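Local coordinates for protein probable starch synthase 4, chloroplastic/amyloplastic (Arabidopsis thaliana, PDB 6GNE) that is a probable starch synthase of the plastid, a GT-B-fold glycosyltransferase whose structure holds ADP and glycan ligands, at residues D117-E130 with W147-Y160. Numbering follows the deposited sequence.
With GLC (alpha-D-glucopyranose), chain D; GLC (alpha-D-glucopyranose), chain C.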
ATOM      1  N   ASP A 117       6.886  11.238  15.245  1.00 51.78           N
ATOM      2  CA  ASP A 117       6.905   9.966  14.468  1.00 49.34           C
ATOM      3  C   ASP A 117       8.309   9.362  14.361  1.00 49.01           C
ATOM      4  O   ASP A 117       8.471   8.141  14.461  1.00 48.39           O
ATOM      5  CB  ASP A 117       6.314  10.128  13.047  1.00 46.87           C
ATOM      6  CG  ASP A 117       4.800   9.957  12.994  1.00 46.06           C
ATOM      7  OD1 ASP A 117       4.155   9.595  13.997  1.00 46.96           O
ATOM      8  OD2 ASP A 117       4.241  10.154  11.913  1.00 44.49           O
ATOM      9  N   PHE A 118       9.311  10.220  14.166  1.00 50.07           N
ATOM     10  CA  PHE A 118      10.692   9.787  14.010  1.00 49.94           C
ATOM     11  C   PHE A 118      11.136   8.942  15.220  1.00 50.85           C
ATOM     12  O   PHE A 118      11.711   7.844  15.070  1.00 49.77           O
ATOM     13  CB  PHE A 118      11.612  11.006  13.823  1.00 51.32           C
ATOM     14  CG  PHE A 118      12.988  10.640  13.362  1.00 52.09           C
ATOM     15  CD1 PHE A 118      13.939  10.178  14.258  1.00 53.19           C
ATOM     16  CD2 PHE A 118      13.325  10.731  12.010  1.00 52.28           C
ATOM     17  CE1 PHE A 118      15.192   9.810  13.825  1.00 54.41           C
ATOM     18  CE2 PHE A 118      14.583  10.355  11.563  1.00 52.82           C
ATOM     19  CZ  PHE A 118      15.518   9.902  12.481  1.00 54.16           C
ATOM     20  N   ARG A 119      10.865   9.472  16.414  1.00 52.27           N
ATOM     21  CA  ARG A 119      11.212   8.798  17.642  1.00 53.50           C
ATOM     22  C   ARG A 119      10.402   7.502  17.805  1.00 51.42           C
ATOM     23  O   ARG A 119      10.975   6.445  18.117  1.00 50.05           O
ATOM     24  CB  ARG A 119      11.023   9.729  18.839  1.00 56.90           C
ATOM     25  CG  ARG A 119      12.098  10.811  18.933  1.00 59.59           C
ATOM     26  CD  ARG A 119      11.744  11.919  19.928  1.00 61.96           C
ATOM     27  NE  ARG A 119      11.443  11.422  21.271  1.00 63.31           N
ATOM     28  CZ  ARG A 119      12.339  10.938  22.136  1.00 64.95           C
ATOM     29  NH1 ARG A 119      11.927  10.516  23.325  1.00 65.77           N
ATOM     30  NH2 ARG A 119      13.634  10.834  21.827  1.00 65.63           N
ATOM     31  N   ARG A 120       9.090   7.602  17.568  1.00 49.64           N
ATOM     32  CA  ARG A 120       8.166   6.474  17.643  1.00 47.92           C
ATOM     33  C   ARG A 120       8.702   5.296  16.833  1.00 47.01           C
ATOM     34  O   ARG A 120       8.891   4.208  17.364  1.00 48.37           O
ATOM     35  CB  ARG A 120       6.774   6.860  17.125  1.00 46.59           C
ATOM     36  CG  ARG A 120       5.985   7.851  17.967  1.00 48.44           C
ATOM     37  CD  ARG A 120       4.678   8.257  17.299  1.00 48.10           C
ATOM     38  NE  ARG A 120       3.684   7.164  17.353  1.00 47.74           N
ATOM     39  CZ  ARG A 120       2.759   6.878  16.429  1.00 47.05           C
ATOM     40  NH1 ARG A 120       2.636   7.576  15.297  1.00 47.02           N
ATOM     41  NH2 ARG A 120       1.926   5.860  16.634  1.00 46.59           N
ATOM     42  N   PHE A 121       9.004   5.506  15.560  1.00 46.23           N
ATOM     43  CA  PHE A 121       9.362   4.372  14.701  1.00 45.51           C
ATOM     44  C   PHE A 121      10.849   3.950  14.742  1.00 45.90           C
ATOM     45  O   PHE A 121      11.177   2.778  14.514  1.00 45.77           O
ATOM     46  CB  PHE A 121       8.832   4.600  13.284  1.00 44.56           C
ATOM     47  CG  PHE A 121       7.319   4.611  13.208  1.00 43.70           C
ATOM     48  CD1 PHE A 121       6.610   3.422  13.291  1.00 42.68           C
ATOM     49  CD2 PHE A 121       6.611   5.807  13.075  1.00 43.46           C
ATOM     50  CE1 PHE A 121       5.228   3.419  13.218  1.00 42.52           C
ATOM     51  CE2 PHE A 121       5.224   5.814  13.021  1.00 43.22           C
ATOM     52  CZ  PHE A 121       4.524   4.624  13.088  1.00 42.61           C
ATOM     53  N   SER A 122      11.755   4.874  15.030  1.00 46.86           N
ATOM     54  CA  SER A 122      13.140   4.482  15.313  1.00 47.83           C
ATOM     55  C   SER A 122      13.216   3.635  16.602  1.00 48.60           C
ATOM     56  O   SER A 122      13.989   2.675  16.665  1.00 49.31           O
ATOM     57  CB  SER A 122      14.087   5.694  15.376  1.00 49.11           C
ATOM     58  OG  SER A 122      13.737   6.567  16.424  1.00 50.47           O
ATOM     59  N   TYR A 123      12.422   3.965  17.623  1.00 48.54           N
ATOM     60  CA  TYR A 123      12.336   3.093  18.813  1.00 49.39           C
ATOM     61  C   TYR A 123      11.890   1.688  18.435  1.00 47.70           C
ATOM     62  O   TYR A 123      12.534   0.694  18.793  1.00 48.18           O
ATOM     63  CB  TYR A 123      11.368   3.647  19.865  1.00 50.31           C
ATOM     64  CG  TYR A 123      11.253   2.772  21.111  1.00 51.39           C
ATOM     65  CD1 TYR A 123      10.396   1.648  21.139  1.00 49.96           C
ATOM     66  CD2 TYR A 123      11.999   3.057  22.261  1.00 52.92           C
ATOM     67  CE1 TYR A 123      10.306   0.854  22.274  1.00 50.79           C
ATOM     68  CE2 TYR A 123      11.899   2.263  23.401  1.00 53.77           C
ATOM     69  CZ  TYR A 123      11.059   1.166  23.409  1.00 52.77           C
ATOM     70  OH  TYR A 123      10.952   0.399  24.554  1.00 54.13           O
ATOM     71  N   PHE A 124      10.767   1.632  17.726  1.00 46.01           N
ATOM     72  CA  PHE A 124      10.187   0.383  17.274  1.00 44.62           C
ATOM     73  C   PHE A 124      11.197  -0.465  16.509  1.00 44.33           C
ATOM     74  O   PHE A 124      11.298  -1.682  16.745  1.00 45.06           O
ATOM     75  CB  PHE A 124       8.957   0.642  16.397  1.00 42.67           C
ATOM     76  CG  PHE A 124       8.463  -0.587  15.689  1.00 41.24           C
ATOM     77  CD1 PHE A 124       8.021  -1.695  16.422  1.00 41.35           C
ATOM     78  CD2 PHE A 124       8.464  -0.661  14.302  1.00 39.59           C
ATOM     79  CE1 PHE A 124       7.583  -2.841  15.783  1.00 40.42           C
ATOM     80  CE2 PHE A 124       8.005  -1.815  13.657  1.00 38.58           C
ATOM     81  CZ  PHE A 124       7.568  -2.903  14.400  1.00 38.69           C
ATOM     82  N   SER A 125      11.925   0.177  15.597  1.00 44.07           N
ATOM     83  CA  SER A 125      12.935  -0.501  14.773  1.00 43.98           C
ATOM     84  C   SER A 125      14.002  -1.125  15.640  1.00 45.25           C
ATOM     85  O   SER A 125      14.397  -2.257  15.396  1.00 45.43           O
ATOM     86  CB  SER A 125      13.593   0.470  13.784  1.00 44.52           C
ATOM     87  OG  SER A 125      12.669   0.947  12.820  1.00 43.20           O
ATOM     88  N   ARG A 126      14.452  -0.396  16.657  1.00 46.93           N
ATOM     89  CA  ARG A 126      15.450  -0.913  17.593  1.00 49.40           C
ATOM     90  C   ARG A 126      14.888  -2.089  18.376  1.00 49.70           C
ATOM     91  O   ARG A 126      15.474  -3.171  18.369  1.00 51.10           O
ATOM     92  CB  ARG A 126      15.931   0.166  18.567  1.00 51.60           C
ATOM     93  CG  ARG A 126      17.007  -0.281  19.544  1.00 54.22           C
ATOM     94  CD  ARG A 126      18.281  -0.643  18.794  1.00 55.57           C
ATOM     95  NE  ARG A 126      19.263  -1.360  19.613  1.00 57.86           N
ATOM     96  CZ  ARG A 126      20.302  -0.820  20.240  1.00 60.03           C
ATOM     97  NH1 ARG A 126      20.518   0.497  20.256  1.00 60.92           N
ATOM     98  NH2 ARG A 126      21.116  -1.617  20.912  1.00 61.92           N
ATOM     99  N   ALA A 127      13.744  -1.873  19.023  1.00 48.62           N
ATOM    100  CA  ALA A 127      13.084  -2.914  19.794  1.00 48.48           C
ATOM    101  C   ALA A 127      12.803  -4.164  18.973  1.00 46.96           C
ATOM    102  O   ALA A 127      12.877  -5.264  19.513  1.00 48.23           O
ATOM    103  CB  ALA A 127      11.800  -2.382  20.418  1.00 48.49           C
ATOM    104  N   ALA A 128      12.498  -4.012  17.679  1.00 44.46           N
ATOM    105  CA  ALA A 128      12.245  -5.175  16.809  1.00 43.18           C
ATOM    106  C   ALA A 128      13.462  -6.078  16.654  1.00 44.15           C
ATOM    107  O   ALA A 128      13.369  -7.306  16.767  1.00 44.33           O
ATOM    108  CB  ALA A 128      11.756  -4.730  15.446  1.00 41.25           C
ATOM    109  N   LEU A 129      14.600  -5.468  16.389  1.00 45.35           N
ATOM    110  CA  LEU A 129      15.874  -6.207  16.339  1.00 47.42           C
ATOM    111  C   LEU A 129      16.254  -6.837  17.681  1.00 49.45           C
ATOM    112  O   LEU A 129      16.750  -7.960  17.723  1.00 49.99           O
ATOM    113  CB  LEU A 129      17.005  -5.295  15.848  1.00 47.46           C
ATOM    114  CG  LEU A 129      16.873  -4.959  14.367  1.00 45.33           C
ATOM    115  CD1 LEU A 129      17.876  -3.886  13.986  1.00 45.77           C
ATOM    116  CD2 LEU A 129      17.004  -6.219  13.510  1.00 45.00           C
ATOM    117  N   GLU A 130      16.001  -6.104  18.756  1.00 51.30           N
ATOM    118  CA  GLU A 130      16.222  -6.584  20.118  1.00 54.74           C
ATOM    119  C   GLU A 130      15.377  -7.824  20.422  1.00 54.08           C
ATOM    120  O   GLU A 130      15.877  -8.779  20.953  1.00 54.95           O
ATOM    121  CB  GLU A 130      15.915  -5.451  21.103  1.00 56.52           C
ATOM    122  CG  GLU A 130      16.574  -5.565  22.455  1.00 60.14           C
ATOM    123  CD  GLU A 130      18.071  -5.572  22.361  1.00 63.10           C
ATOM    124  OE1 GLU A 130      18.661  -6.641  22.585  1.00 66.78           O
ATOM    125  OE2 GLU A 130      18.662  -4.490  22.046  1.00 63.29           O
ATOM    126  N   TRP A 147      10.155   4.392   5.411  1.00 39.37           N
ATOM    127  CA  TRP A 147      11.062   5.133   6.279  1.00 40.13           C
ATOM    128  C   TRP A 147      10.945   4.707   7.734  1.00 40.44           C
ATOM    129  O   TRP A 147      11.960   4.687   8.435  1.00 42.84           O
ATOM    130  CB  TRP A 147      10.901   6.657   6.105  1.00 40.66           C
ATOM    131  CG  TRP A 147       9.715   7.253   6.794  1.00 40.84           C
ATOM    132  CD1 TRP A 147       8.496   7.504   6.258  1.00 39.04           C
ATOM    133  CD2 TRP A 147       9.648   7.673   8.167  1.00 42.26           C
ATOM    134  NE1 TRP A 147       7.671   8.048   7.211  1.00 39.83           N
ATOM    135  CE2 TRP A 147       8.350   8.162   8.390  1.00 41.80           C
ATOM    136  CE3 TRP A 147      10.565   7.676   9.222  1.00 43.99           C
ATOM    137  CZ2 TRP A 147       7.941   8.669   9.624  1.00 43.52           C
ATOM    138  CZ3 TRP A 147      10.170   8.178  10.453  1.00 45.95           C
ATOM    139  CH2 TRP A 147       8.862   8.669  10.647  1.00 45.53           C
ATOM    140  N   GLN A 148       9.750   4.331   8.177  1.00 38.99           N
ATOM    141  CA  GLN A 148       9.536   3.971   9.580  1.00 40.83           C
ATOM    142  C   GLN A 148      10.431   2.808  10.075  1.00 42.22           C
ATOM    143  O   GLN A 148      10.907   2.820  11.213  1.00 44.60           O
ATOM    144  CB  GLN A 148       8.066   3.644   9.846  1.00 40.41           C
ATOM    145  CG  GLN A 148       7.123   4.849   9.760  1.00 40.76           C
ATOM    146  CD  GLN A 148       6.556   5.089   8.352  1.00 39.31           C
ATOM    147  OE1 GLN A 148       7.105   4.602   7.361  1.00 37.96           O
ATOM    148  NE2 GLN A 148       5.447   5.837   8.271  1.00 39.05           N
ATOM    149  N   THR A 149      10.690   1.827   9.218  1.00 41.25           N
ATOM    150  CA  THR A 149      11.567   0.719   9.561  1.00 41.49           C
ATOM    151  C   THR A 149      12.849   0.676   8.724  1.00 42.64           C
ATOM    152  O   THR A 149      13.551  -0.342   8.706  1.00 42.96           O
ATOM    153  CB  THR A 149      10.819  -0.606   9.435  1.00 39.86           C
ATOM    154  OG1 THR A 149      10.528  -0.864   8.058  1.00 39.03           O
ATOM    155  CG2 THR A 149       9.555  -0.545  10.241  1.00 38.79           C
ATOM    156  N   ALA A 150      13.159   1.786   8.045  1.00 42.24           N
ATOM    157  CA  ALA A 150      14.423   1.936   7.339  1.00 41.60           C
ATOM    158  C   ALA A 150      15.602   1.882   8.291  1.00 42.62           C
ATOM    159  O   ALA A 150      16.681   1.446   7.908  1.00 44.19           O
ATOM    160  CB  ALA A 150      14.426   3.254   6.600  1.00 41.81           C
ATOM    161  N   PHE A 151      15.385   2.310   9.529  1.00 41.99           N
ATOM    162  CA  PHE A 151      16.403   2.290  10.565  1.00 43.83           C
ATOM    163  C   PHE A 151      16.967   0.904  10.846  1.00 44.06           C
ATOM    164  O   PHE A 151      18.064   0.805  11.370  1.00 45.40           O
ATOM    165  CB  PHE A 151      15.873   2.860  11.888  1.00 44.84           C
ATOM    166  CG  PHE A 151      15.226   4.213  11.772  1.00 44.69           C
ATOM    167  CD1 PHE A 151      15.996   5.362  11.757  1.00 46.00           C
ATOM    168  CD2 PHE A 151      13.847   4.328  11.692  1.00 43.60           C
ATOM    169  CE1 PHE A 151      15.413   6.598  11.661  1.00 46.20           C
ATOM    170  CE2 PHE A 151      13.245   5.559  11.577  1.00 43.54           C
ATOM    171  CZ  PHE A 151      14.032   6.705  11.571  1.00 45.29           C
ATOM    172  N   VAL A 152      16.209  -0.146  10.540  1.00 43.08           N
ATOM    173  CA  VAL A 152      16.660  -1.518  10.740  1.00 43.87           C
ATOM    174  C   VAL A 152      17.990  -1.849  10.021  1.00 44.99           C
ATOM    175  O   VAL A 152      18.856  -2.506  10.606  1.00 46.01           O
ATOM    176  CB  VAL A 152      15.555  -2.515  10.322  1.00 42.97           C
ATOM    177  CG1 VAL A 152      16.087  -3.936  10.226  1.00 44.08           C
ATOM    178  CG2 VAL A 152      14.400  -2.484  11.304  1.00 42.57           C
ATOM    179  N   ALA A 153      18.152  -1.392   8.778  1.00 44.62           N
ATOM    180  CA  ALA A 153      19.354  -1.709   7.986  1.00 45.60           C
ATOM    181  C   ALA A 153      20.673  -1.265   8.643  1.00 47.56           C
ATOM    182  O   ALA A 153      21.521  -2.108   8.887  1.00 48.51           O
ATOM    183  CB  ALA A 153      19.238  -1.162   6.559  1.00 45.10           C
ATOM    184  N   PRO A 154      20.838   0.037   8.948  1.00 48.29           N
ATOM    185  CA  PRO A 154      22.069   0.438   9.650  1.00 51.13           C
ATOM    186  C   PRO A 154      22.180  -0.120  11.076  1.00 52.51           C
ATOM    187  O   PRO A 154      23.291  -0.494  11.482  1.00 55.44           O
ATOM    188  CB  PRO A 154      21.998   1.969   9.672  1.00 51.68           C
ATOM    189  CG  PRO A 154      20.539   2.287   9.479  1.00 49.43           C
ATOM    190  CD  PRO A 154      20.004   1.203   8.604  1.00 47.23           C
ATOM    191  N   LEU A 155      21.068  -0.193  11.811  1.00 51.30           N
ATOM    192  CA  LEU A 155      21.047  -0.837  13.125  1.00 52.40           C
ATOM    193  C   LEU A 155      21.575  -2.267  13.086  1.00 53.54           C
ATOM    194  O   LEU A 155      22.473  -2.631  13.881  1.00 55.69           O
ATOM    195  CB  LEU A 155      19.649  -0.800  13.747  1.00 51.14           C
ATOM    196  CG  LEU A 155      19.244   0.563  14.344  1.00 51.61           C
ATOM    197  CD1 LEU A 155      17.766   0.632  14.686  1.00 50.38           C
ATOM    198  CD2 LEU A 155      20.056   0.877  15.583  1.00 54.45           C
ATOM    199  N   TYR A 156      21.071  -3.057  12.137  1.00 52.43           N
ATOM    200  CA  TYR A 156      21.490  -4.456  12.013  1.00 53.92           C
ATOM    201  C   TYR A 156      23.000  -4.584  11.843  1.00 56.58           C
ATOM    202  O   TYR A 156      23.632  -5.346  12.564  1.00 57.65           O
ATOM    203  CB  TYR A 156      20.779  -5.150  10.850  1.00 52.67           C
ATOM    204  CG  TYR A 156      21.134  -6.614  10.716  1.00 53.76           C
ATOM    205  CD1 TYR A 156      20.648  -7.541  11.614  1.00 54.88           C
ATOM    206  CD2 TYR A 156      21.961  -7.068   9.694  1.00 55.02           C
ATOM    207  CE1 TYR A 156      20.960  -8.891  11.488  1.00 56.22           C
ATOM    208  CE2 TYR A 156      22.276  -8.412   9.550  1.00 55.76           C
ATOM    209  CZ  TYR A 156      21.775  -9.319  10.446  1.00 56.75           C
ATOM    210  OH  TYR A 156      22.089 -10.650  10.331  1.00 59.38           O
ATOM    211  N   TRP A 157      23.560  -3.820  10.902  1.00 57.70           N
ATOM    212  CA  TRP A 157      24.980  -3.927  10.575  1.00 60.84           C
ATOM    213  C   TRP A 157      25.889  -3.326  11.652  1.00 63.93           C
ATOM    214  O   TRP A 157      26.922  -3.896  11.969  1.00 65.31           O
ATOM    215  CB  TRP A 157      25.271  -3.331   9.186  1.00 60.40           C
ATOM    216  CG  TRP A 157      24.635  -4.144   8.103  1.00 58.47           C
ATOM    217  CD1 TRP A 157      23.691  -3.733   7.241  1.00 56.75           C
ATOM    218  CD2 TRP A 157      24.879  -5.530   7.798  1.00 59.70           C
ATOM    219  NE1 TRP A 157      23.314  -4.769   6.409  1.00 56.26           N
ATOM    220  CE2 TRP A 157      24.025  -5.885   6.742  1.00 57.70           C
ATOM    221  CE3 TRP A 157      25.756  -6.502   8.312  1.00 63.03           C
ATOM    222  CZ2 TRP A 157      24.008  -7.168   6.176  1.00 58.36           C
ATOM    223  CZ3 TRP A 157      25.740  -7.786   7.756  1.00 63.34           C
ATOM    224  CH2 TRP A 157      24.872  -8.097   6.689  1.00 60.90           C
ATOM    225  N   ASP A 158      25.485  -2.203  12.230  1.00 65.59           N
ATOM    226  CA  ASP A 158      26.304  -1.514  13.221  1.00 69.86           C
ATOM    227  C   ASP A 158      26.205  -2.123  14.620  1.00 70.68           C
ATOM    228  O   ASP A 158      27.205  -2.196  15.313  1.00 72.29           O
ATOM    229  CB  ASP A 158      25.997  -0.008  13.194  1.00 70.90           C
ATOM    230  CG  ASP A 158      26.511   0.686  11.912  1.00 71.58           C
ATOM    231  OD1 ASP A 158      26.996   0.025  10.948  1.00 71.34           O
ATOM    232  OD2 ASP A 158      26.417   1.935  11.875  1.00 73.97           O
ATOM    233  N   LEU A 159      25.042  -2.643  15.005  1.00 71.08           N
ATOM    234  CA  LEU A 159      24.847  -3.126  16.388  1.00 73.01           C
ATOM    235  C   LEU A 159      24.421  -4.591  16.614  1.00 73.03           C
ATOM    236  O   LEU A 159      24.496  -5.065  17.766  1.00 74.83           O
ATOM    237  CB  LEU A 159      23.863  -2.202  17.097  1.00 72.74           C
ATOM    238  CG  LEU A 159      24.246  -0.709  17.138  1.00 74.76           C
ATOM    239  CD1 LEU A 159      23.108   0.153  17.674  1.00 74.30           C
ATOM    240  CD2 LEU A 159      25.539  -0.470  17.920  1.00 77.67           C
ATOM    241  N   TYR A 160      23.990  -5.312  15.576  1.00 72.88           N
ATOM    242  CA  TYR A 160      23.442  -6.665  15.777  1.00 74.87           C
ATOM    243  C   TYR A 160      24.164  -7.827  15.086  1.00 78.75           C
ATOM    244  O   TYR A 160      24.197  -8.927  15.648  1.00 79.65           O
ATOM    245  CB  TYR A 160      21.953  -6.687  15.447  1.00 70.97           C
ATOM    246  CG  TYR A 160      21.132  -5.970  16.492  1.00 70.21           C
ATOM    247  CD1 TYR A 160      21.041  -4.581  16.491  1.00 68.98           C
ATOM    248  CD2 TYR A 160      20.465  -6.673  17.499  1.00 70.05           C
ATOM    249  CE1 TYR A 160      20.311  -3.911  17.457  1.00 68.29           C
ATOM    250  CE2 TYR A 160      19.708  -6.005  18.460  1.00 69.38           C
ATOM    251  CZ  TYR A 160      19.642  -4.624  18.430  1.00 68.05           C
ATOM    252  OH  TYR A 160      18.917  -3.954  19.369  1.00 67.03           O
TER
HETATM  253  C1  GLC D   1      28.050  -7.164   4.601  1.00 96.09           C
HETATM  254  C2  GLC D   1      27.068  -6.479   3.655  1.00 92.02           C
HETATM  255  C3  GLC D   1      27.343  -4.975   3.591  1.00 96.67           C
HETATM  256  C4  GLC D   1      27.453  -4.374   4.982  1.00 99.71           C
HETATM  257  C5  GLC D   1      28.430  -5.128   5.873  1.00102.76           C
HETATM  258  C6  GLC D   1      28.466  -4.542   7.293  1.00103.09           C
HETATM  259  O1  GLC D   1      29.360  -7.163   3.999  1.00 92.76           O
HETATM  260  O2  GLC D   1      27.206  -7.081   2.363  1.00 79.31           O
HETATM  261  O3  GLC D   1      26.311  -4.271   2.902  1.00 98.47           O
HETATM  262  O4  GLC D   1      27.963  -3.066   4.836  1.00102.13           O
HETATM  263  O5  GLC D   1      28.063  -6.515   5.887  1.00 99.67           O
HETATM  264  O6  GLC D   1      29.735  -3.935   7.593  1.00103.21           O
HETATM  265  C1  GLC C   2       2.531   9.779   6.976  1.00 42.49           C
HETATM  266  C2  GLC C   2       3.525   8.624   7.078  1.00 40.27           C
HETATM  267  C3  GLC C   2       3.701   7.946   5.721  1.00 38.82           C
HETATM  268  C4  GLC C   2       2.338   7.442   5.263  1.00 38.45           C
HETATM  269  C5  GLC C   2       1.397   8.630   5.138  1.00 40.95           C
HETATM  270  C6  GLC C   2      -0.007   8.176   4.758  1.00 41.85           C
HETATM  271  O2  GLC C   2       4.761   9.108   7.603  1.00 40.79           O
HETATM  272  O3  GLC C   2       4.605   6.851   5.806  1.00 34.69           O
HETATM  273  O4  GLC C   2       2.457   6.744   4.026  1.00 34.87           O
HETATM  274  O5  GLC C   2       1.310   9.326   6.392  1.00 43.08           O
HETATM  275  O6  GLC C   2      -0.906   9.287   4.859  1.00 45.63           O
HETATM  276  O   HOH W   1       4.611   8.003  10.317  1.00 52.62           O
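Helix 117-130 comes closest to the other backbone where F121 meets Q148, their CA atoms 5.1 Å apart, in the weakly bonded helical turn 147-150 that precedes helix 152-160; the axes of helices 117-130 and 152-160 approach to 9.8 Å with a crossing angle of -44°. Both segments belong to the starch synthase catalytic domain of this GT-B glycosyltransferase, where side chains of the first helix touch strand 64-75 and those of the second touch strand 169-174. At the W147-Q148 end, Q148 lies alongside F121 and sets CG over the ring face, 3.6 Å from the centroid. Its amide, turned nearly perpendicular to that ring, gives NE2 to O3 of the glucose of chain C at 2.8 Å. W147 NE1 donates to O2 of the same sugar, while the far rim of the indole abuts D117 CB and the backbone of F118. A water joins D117 OD2, Q148 NE2 and sugar O2, linking the first helix to the ligand. Next along the interface, F151 presents its edge to the face of F118 in a T-shaped pair, and S122 CB stands almost exactly over the centre of the F151 ring. S125 OG sits 3.0 Å from Q148 O but bonds to F121 O in its own helix. Farther along, L129 is a knob in the hole formed by V152, L155, Y156 and Y160; its CD1 meets L155 CB at 3.6 Å. W157, on the other glycan site, lays one indole face beneath O5 of the glucose of chain D and the opposite face against Y156. R126 bends at chi2 (65°), bringing its guanidinium edge to Y160, with L159 CD1 over one face. R126 NE donates to Y160 OH at 2.6 Å, and that hydroxyl donates to E130 OE2 from above the carboxylate plane.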